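Local coordinates for protein 3-hydroxyisobutyryl-CoA hydrolase (Mycobacterium thermoresistibile, PDB 4HDT) that probably hydrolyses 3-hydroxyisobutyryl-CoA to 3-hydroxyisobutyrate and free CoA, and belongs to the crotonase-like enoyl-CoA hydratase/isomerase family, at residues Trp91-Arg103 with Phe339-Glu351. Sequence-based numbering, arbitrary orientation.
Sequences WFDEYRLNAHIGR and FAPVDPELTFEGE. With ZN (zinc ion), chain B.
The carbonyl oxygen of E349 is gripped end-on by the guanidinium of R96: NH1 at 2.9 Å lies in the carbonyl plane on a lone pair, and NH2 at 3.1 Å comes nearly in line with the C=O. A second hydrogen of R96 NH1 goes to T347 O (2.9 Å, N-H...O 163°), which it meets from above the carbonyl plane. Both acceptors sit at the guanidinium edge, and these three bonds fix its rotation. A bend at chi3 (56°) brings the R96 guanidinium to the two carbonyls, with CD beside T347 O and CG by the ring of F348. One turn further along the helix, A99 CB touches F348 CE2 at 3.7 Å. Toward the N-terminal end of segment 91-103, L346 CD1 makes a CH-pi contact over one face of the F92 ring, 4.1 Å from the centroid, while E345 O lies at that ring's edge; L346 CD2 rests on Y95 CB. Toward the segment's C-terminal end a zinc ion joins H100 NE2 (2.1 Å) to E351 OE1 (2.0 Å), the ring and carboxylate planes standing almost perpendicular. E351 OE2 accepts a hydrogen bond from R103 NH2 (3.0 Å), part of a salt bridge, while OE1 binds the zinc. The modelled C-terminal tail is thus strapped along helix 85-103 by leucine and phenylalanine packing, backbone carbonyls and a zinc ion. E49, from helix 35-49, is the third protein ligand of the zinc. Helix 285-299 lies alongside, touching A99 through L289 and F348 through E286, which also pairs with R103, while L97 and I101 pack on helix 35-49.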
loop_
_atom_site.group_PDB
_atom_site.type_symbol
_atom_site.label_atom_id
_atom_site.label_comp_id
_atom_site.label_asym_id
_atom_site.label_seq_id
_atom_site.Cartn_x
_atom_site.Cartn_y
_atom_site.Cartn_z
ATOM N N TRP A 91 13.030 -3.179 3.992
ATOM C CA TRP A 91 12.494 -2.206 3.019
ATOM C C TRP A 91 13.296 -2.262 1.724
ATOM O O TRP A 91 12.722 -2.126 0.639
ATOM C CB TRP A 91 12.515 -0.813 3.603
ATOM C CG TRP A 91 11.518 -0.560 4.660
ATOM C CD1 TRP A 91 10.276 -1.075 4.728
ATOM C CD2 TRP A 91 11.659 0.295 5.785
ATOM N NE1 TRP A 91 9.617 -0.610 5.833
ATOM C CE2 TRP A 91 10.450 0.246 6.505
ATOM C CE3 TRP A 91 12.684 1.101 6.259
ATOM C CZ2 TRP A 91 10.242 1.003 7.695
ATOM C CZ3 TRP A 91 12.481 1.863 7.425
ATOM C CH2 TRP A 91 11.285 1.792 8.135
ATOM N N PHE A 92 14.606 -2.409 1.818
ATOM C CA PHE A 92 15.439 -2.529 0.620
ATOM C C PHE A 92 14.945 -3.682 -0.272
ATOM O O PHE A 92 14.696 -3.506 -1.461
ATOM C CB PHE A 92 16.909 -2.712 1.047
ATOM C CG PHE A 92 17.916 -2.502 -0.036
ATOM C CD1 PHE A 92 18.335 -3.541 -0.823
ATOM C CD2 PHE A 92 18.488 -1.264 -0.219
ATOM C CE1 PHE A 92 19.287 -3.349 -1.825
ATOM C CE2 PHE A 92 19.425 -1.051 -1.210
ATOM C CZ PHE A 92 19.817 -2.092 -2.019
ATOM N N ASP A 93 14.781 -4.867 0.292
ATOM C CA ASP A 93 14.315 -6.035 -0.430
ATOM C C ASP A 93 12.836 -5.905 -0.844
ATOM O O ASP A 93 12.450 -6.300 -1.942
ATOM C CB ASP A 93 14.522 -7.301 0.413
ATOM C CG ASP A 93 15.985 -7.699 0.529
ATOM O OD1 ASP A 93 16.828 -7.359 -0.373
ATOM O OD2 ASP A 93 16.341 -8.395 1.525
ATOM N N GLU A 94 12.018 -5.326 0.033
ATOM C CA GLU A 94 10.600 -5.193 -0.267
ATOM C C GLU A 94 10.358 -4.231 -1.424
ATOM O O GLU A 94 9.581 -4.544 -2.323
ATOM C CB GLU A 94 9.824 -4.709 0.953
ATOM C CG GLU A 94 8.313 -4.641 0.746
ATOM C CD GLU A 94 7.600 -4.066 1.940
ATOM O OE1 GLU A 94 8.163 -3.123 2.535
ATOM O OE2 GLU A 94 6.488 -4.517 2.288
ATOM N N TYR A 95 11.041 -3.110 -1.406
ATOM C CA TYR A 95 10.822 -2.103 -2.449
ATOM C C TYR A 95 11.383 -2.603 -3.774
ATOM O O TYR A 95 10.813 -2.355 -4.834
ATOM C CB TYR A 95 11.360 -0.722 -2.108
ATOM C CG TYR A 95 10.777 -0.056 -0.845
ATOM C CD1 TYR A 95 9.771 -0.647 -0.091
ATOM C CD2 TYR A 95 11.278 1.135 -0.408
ATOM C CE1 TYR A 95 9.294 -0.066 1.075
ATOM C CE2 TYR A 95 10.804 1.743 0.749
ATOM C CZ TYR A 95 9.848 1.133 1.507
ATOM O OH TYR A 95 9.475 1.769 2.678
ATOM N N ARG A 96 12.484 -3.334 -3.760
ATOM C CA ARG A 96 12.926 -3.988 -4.970
ATOM C C ARG A 96 11.904 -5.001 -5.532
ATOM O O ARG A 96 11.687 -5.075 -6.752
ATOM C CB ARG A 96 14.307 -4.639 -4.731
ATOM C CG ARG A 96 15.442 -3.601 -4.714
ATOM C CD ARG A 96 16.732 -4.098 -4.025
ATOM N NE ARG A 96 17.246 -5.314 -4.599
ATOM C CZ ARG A 96 18.138 -5.386 -5.599
ATOM N NH1 ARG A 96 18.608 -4.280 -6.175
ATOM N NH2 ARG A 96 18.558 -6.571 -6.050
ATOM N N LEU A 97 11.255 -5.744 -4.651
ATOM C CA LEU A 97 10.195 -6.644 -5.047
ATOM C C LEU A 97 9.021 -5.860 -5.641
ATOM O O LEU A 97 8.476 -6.249 -6.686
ATOM C CB LEU A 97 9.717 -7.486 -3.852
ATOM C CG LEU A 97 8.395 -8.288 -4.025
ATOM C CD1 LEU A 97 8.516 -9.331 -5.115
ATOM C CD2 LEU A 97 7.948 -8.932 -2.705
ATOM N N ASN A 98 8.618 -4.787 -4.960
ATOM C CA ASN A 98 7.491 -3.933 -5.472
ATOM C C ASN A 98 7.762 -3.471 -6.910
ATOM O O ASN A 98 6.904 -3.573 -7.800
ATOM C CB ASN A 98 7.236 -2.705 -4.558
ATOM C CG ASN A 98 6.958 -3.047 -3.096
ATOM O OD1 ASN A 98 7.445 -2.334 -2.189
ATOM N ND2 ASN A 98 6.160 -4.071 -2.846
ATOM N N ALA A 99 8.970 -2.975 -7.143
ATOM C CA ALA A 99 9.402 -2.533 -8.476
ATOM C C ALA A 99 9.417 -3.646 -9.480
ATOM O O ALA A 99 8.972 -3.489 -10.631
ATOM C CB ALA A 99 10.742 -1.856 -8.380
ATOM N N HIS A 100 9.918 -4.805 -9.069
ATOM C CA HIS A 100 9.912 -5.938 -9.971
ATOM C C HIS A 100 8.534 -6.407 -10.394
ATOM O O HIS A 100 8.296 -6.656 -11.552
ATOM C CB HIS A 100 10.682 -7.121 -9.427
ATOM C CG HIS A 100 11.186 -8.004 -10.531
ATOM N ND1 HIS A 100 11.658 -9.278 -10.311
ATOM C CD2 HIS A 100 11.297 -7.786 -11.867
ATOM C CE1 HIS A 100 12.055 -9.798 -11.463
ATOM N NE2 HIS A 100 11.849 -8.907 -12.418
ATOM N N ILE A 101 7.602 -6.446 -9.475
ATOM C CA ILE A 101 6.195 -6.732 -9.833
ATOM C C ILE A 101 5.688 -5.711 -10.825
ATOM O O ILE A 101 5.040 -6.069 -11.826
ATOM C CB ILE A 101 5.302 -6.753 -8.570
ATOM C CG1 ILE A 101 5.753 -7.869 -7.591
ATOM C CG2 ILE A 101 3.842 -6.951 -8.966
ATOM C CD1 ILE A 101 5.266 -7.641 -6.153
ATOM N N GLY A 102 5.992 -4.445 -10.569
ATOM C CA GLY A 102 5.623 -3.360 -11.473
ATOM C C GLY A 102 6.129 -3.489 -12.908
ATOM O O GLY A 102 5.378 -3.112 -13.859
ATOM N N ARG A 103 7.376 -3.955 -13.095
ATOM C CA ARG A 103 7.994 -4.209 -14.402
ATOM C C ARG A 103 7.689 -5.553 -15.014
ATOM O O ARG A 103 8.089 -5.831 -16.144
ATOM C CB ARG A 103 9.537 -4.252 -14.212
ATOM C CG ARG A 103 10.105 -2.926 -13.892
ATOM C CD ARG A 103 11.625 -2.948 -14.037
ATOM N NE ARG A 103 12.330 -4.063 -13.395
ATOM C CZ ARG A 103 12.719 -4.093 -12.106
ATOM N NH1 ARG A 103 12.499 -3.083 -11.277
ATOM N NH2 ARG A 103 13.349 -5.139 -11.649
ATOM N N PHE A 339 13.559 13.744 3.686
ATOM C CA PHE A 339 13.931 13.562 2.295
ATOM C C PHE A 339 15.435 13.614 2.101
ATOM O O PHE A 339 15.894 13.595 0.969
ATOM C CB PHE A 339 13.212 14.618 1.432
ATOM C CG PHE A 339 11.729 14.471 1.455
ATOM C CD1 PHE A 339 11.106 13.606 0.585
ATOM C CD2 PHE A 339 10.940 15.173 2.369
ATOM C CE1 PHE A 339 9.731 13.416 0.632
ATOM C CE2 PHE A 339 9.571 15.006 2.406
ATOM C CZ PHE A 339 8.964 14.128 1.550
ATOM N N ALA A 340 16.187 13.586 3.202
ATOM C CA ALA A 340 17.638 13.611 3.126
ATOM C C ALA A 340 18.189 12.361 2.443
ATOM O O ALA A 340 17.633 11.236 2.572
ATOM C CB ALA A 340 18.238 13.770 4.503
ATOM N N PRO A 341 19.286 12.548 1.685
ATOM C CA PRO A 341 20.023 11.408 1.131
ATOM C C PRO A 341 20.425 10.419 2.186
ATOM O O PRO A 341 20.723 10.804 3.318
ATOM C CB PRO A 341 21.317 12.044 0.602
ATOM C CG PRO A 341 20.960 13.445 0.296
ATOM C CD PRO A 341 19.828 13.835 1.223
ATOM N N VAL A 342 20.501 9.161 1.790
ATOM C CA VAL A 342 20.978 8.103 2.669
ATOM C C VAL A 342 22.046 7.311 1.913
ATOM O O VAL A 342 22.172 7.453 0.705
ATOM C CB VAL A 342 19.819 7.198 3.116
ATOM C CG1 VAL A 342 18.803 8.016 3.903
ATOM C CG2 VAL A 342 19.191 6.457 1.933
ATOM N N ASP A 343 22.800 6.485 2.622
ATOM C CA ASP A 343 23.940 5.787 2.031
ATOM C C ASP A 343 23.977 4.382 2.608
ATOM O O ASP A 343 24.328 4.213 3.778
ATOM C CB ASP A 343 25.228 6.542 2.329
ATOM C CG ASP A 343 26.440 5.947 1.612
ATOM O OD1 ASP A 343 26.366 4.821 1.078
ATOM O OD2 ASP A 343 27.497 6.598 1.587
ATOM N N PRO A 344 23.668 3.358 1.788
ATOM C CA PRO A 344 23.430 3.445 0.365
ATOM C C PRO A 344 22.004 3.882 0.083
ATOM O O PRO A 344 21.104 3.626 0.879
ATOM C CB PRO A 344 23.634 2.000 -0.113
ATOM C CG PRO A 344 23.186 1.184 1.030
ATOM C CD PRO A 344 23.724 1.947 2.236
ATOM N N GLU A 345 21.828 4.534 -1.050
ATOM C CA GLU A 345 20.506 4.771 -1.587
ATOM C C GLU A 345 19.914 3.433 -2.050
ATOM O O GLU A 345 20.635 2.440 -2.261
ATOM C CB GLU A 345 20.576 5.731 -2.762
ATOM C CG GLU A 345 21.181 7.091 -2.457
ATOM C CD GLU A 345 20.233 8.102 -1.831
ATOM O OE1 GLU A 345 19.055 7.824 -1.598
ATOM O OE2 GLU A 345 20.681 9.229 -1.559
ATOM N N LEU A 346 18.594 3.398 -2.233
ATOM C CA LEU A 346 17.932 2.199 -2.753
ATOM C C LEU A 346 18.380 2.075 -4.228
ATOM O O LEU A 346 18.353 3.061 -4.980
ATOM C CB LEU A 346 16.407 2.353 -2.640
ATOM C CG LEU A 346 15.578 1.246 -3.276
ATOM C CD1 LEU A 346 15.777 -0.049 -2.524
ATOM C CD2 LEU A 346 14.105 1.564 -3.317
ATOM N N THR A 347 18.845 0.884 -4.594
ATOM C CA THR A 347 19.238 0.576 -5.977
ATOM C C THR A 347 18.545 -0.706 -6.450
ATOM O O THR A 347 18.071 -1.515 -5.647
ATOM C CB THR A 347 20.770 0.417 -6.107
ATOM O OG1 THR A 347 21.229 -0.592 -5.191
ATOM C CG2 THR A 347 21.417 1.727 -5.788
ATOM N N PHE A 348 18.447 -0.855 -7.780
ATOM C CA PHE A 348 17.627 -1.918 -8.387
ATOM C C PHE A 348 18.385 -2.849 -9.316
ATOM O O PHE A 348 17.797 -3.541 -10.139
ATOM C CB PHE A 348 16.478 -1.286 -9.146
ATOM C CG PHE A 348 15.599 -0.471 -8.269
ATOM C CD1 PHE A 348 15.889 0.867 -8.055
ATOM C CD2 PHE A 348 14.488 -1.018 -7.679
ATOM C CE1 PHE A 348 15.102 1.639 -7.228
ATOM C CE2 PHE A 348 13.689 -0.253 -6.870
ATOM C CZ PHE A 348 13.991 1.081 -6.636
ATOM N N GLU A 349 19.683 -2.872 -9.188
ATOM C CA GLU A 349 20.462 -3.660 -10.110
ATOM C C GLU A 349 20.569 -5.100 -9.564
ATOM O O GLU A 349 20.163 -5.360 -8.401
ATOM C CB GLU A 349 21.712 -2.856 -10.491
ATOM C CG GLU A 349 21.244 -1.628 -11.313
ATOM C CD GLU A 349 22.266 -0.515 -11.511
ATOM O OE1 GLU A 349 23.455 -0.828 -11.663
ATOM O OE2 GLU A 349 21.866 0.685 -11.578
ATOM N N GLY A 350 20.940 -6.056 -10.420
ATOM C CA GLY A 350 20.858 -7.509 -10.110
ATOM C C GLY A 350 19.726 -8.275 -10.811
ATOM O O GLY A 350 19.349 -9.384 -10.419
ATOM N N GLU A 351 19.145 -7.662 -11.846
ATOM C CA GLU A 351 18.019 -8.236 -12.552
ATOM C C GLU A 351 18.340 -9.616 -13.171
ATOM O O GLU A 351 19.470 -9.871 -13.608
ATOM C CB GLU A 351 17.582 -7.213 -13.616
ATOM C CG GLU A 351 16.591 -7.695 -14.631
ATOM C CD GLU A 351 15.222 -7.935 -14.072
ATOM O OE1 GLU A 351 14.560 -8.805 -14.645
ATOM O OE2 GLU A 351 14.822 -7.255 -13.100
HETATM ZN ZN ZN B . 12.574 -8.816 -14.375
#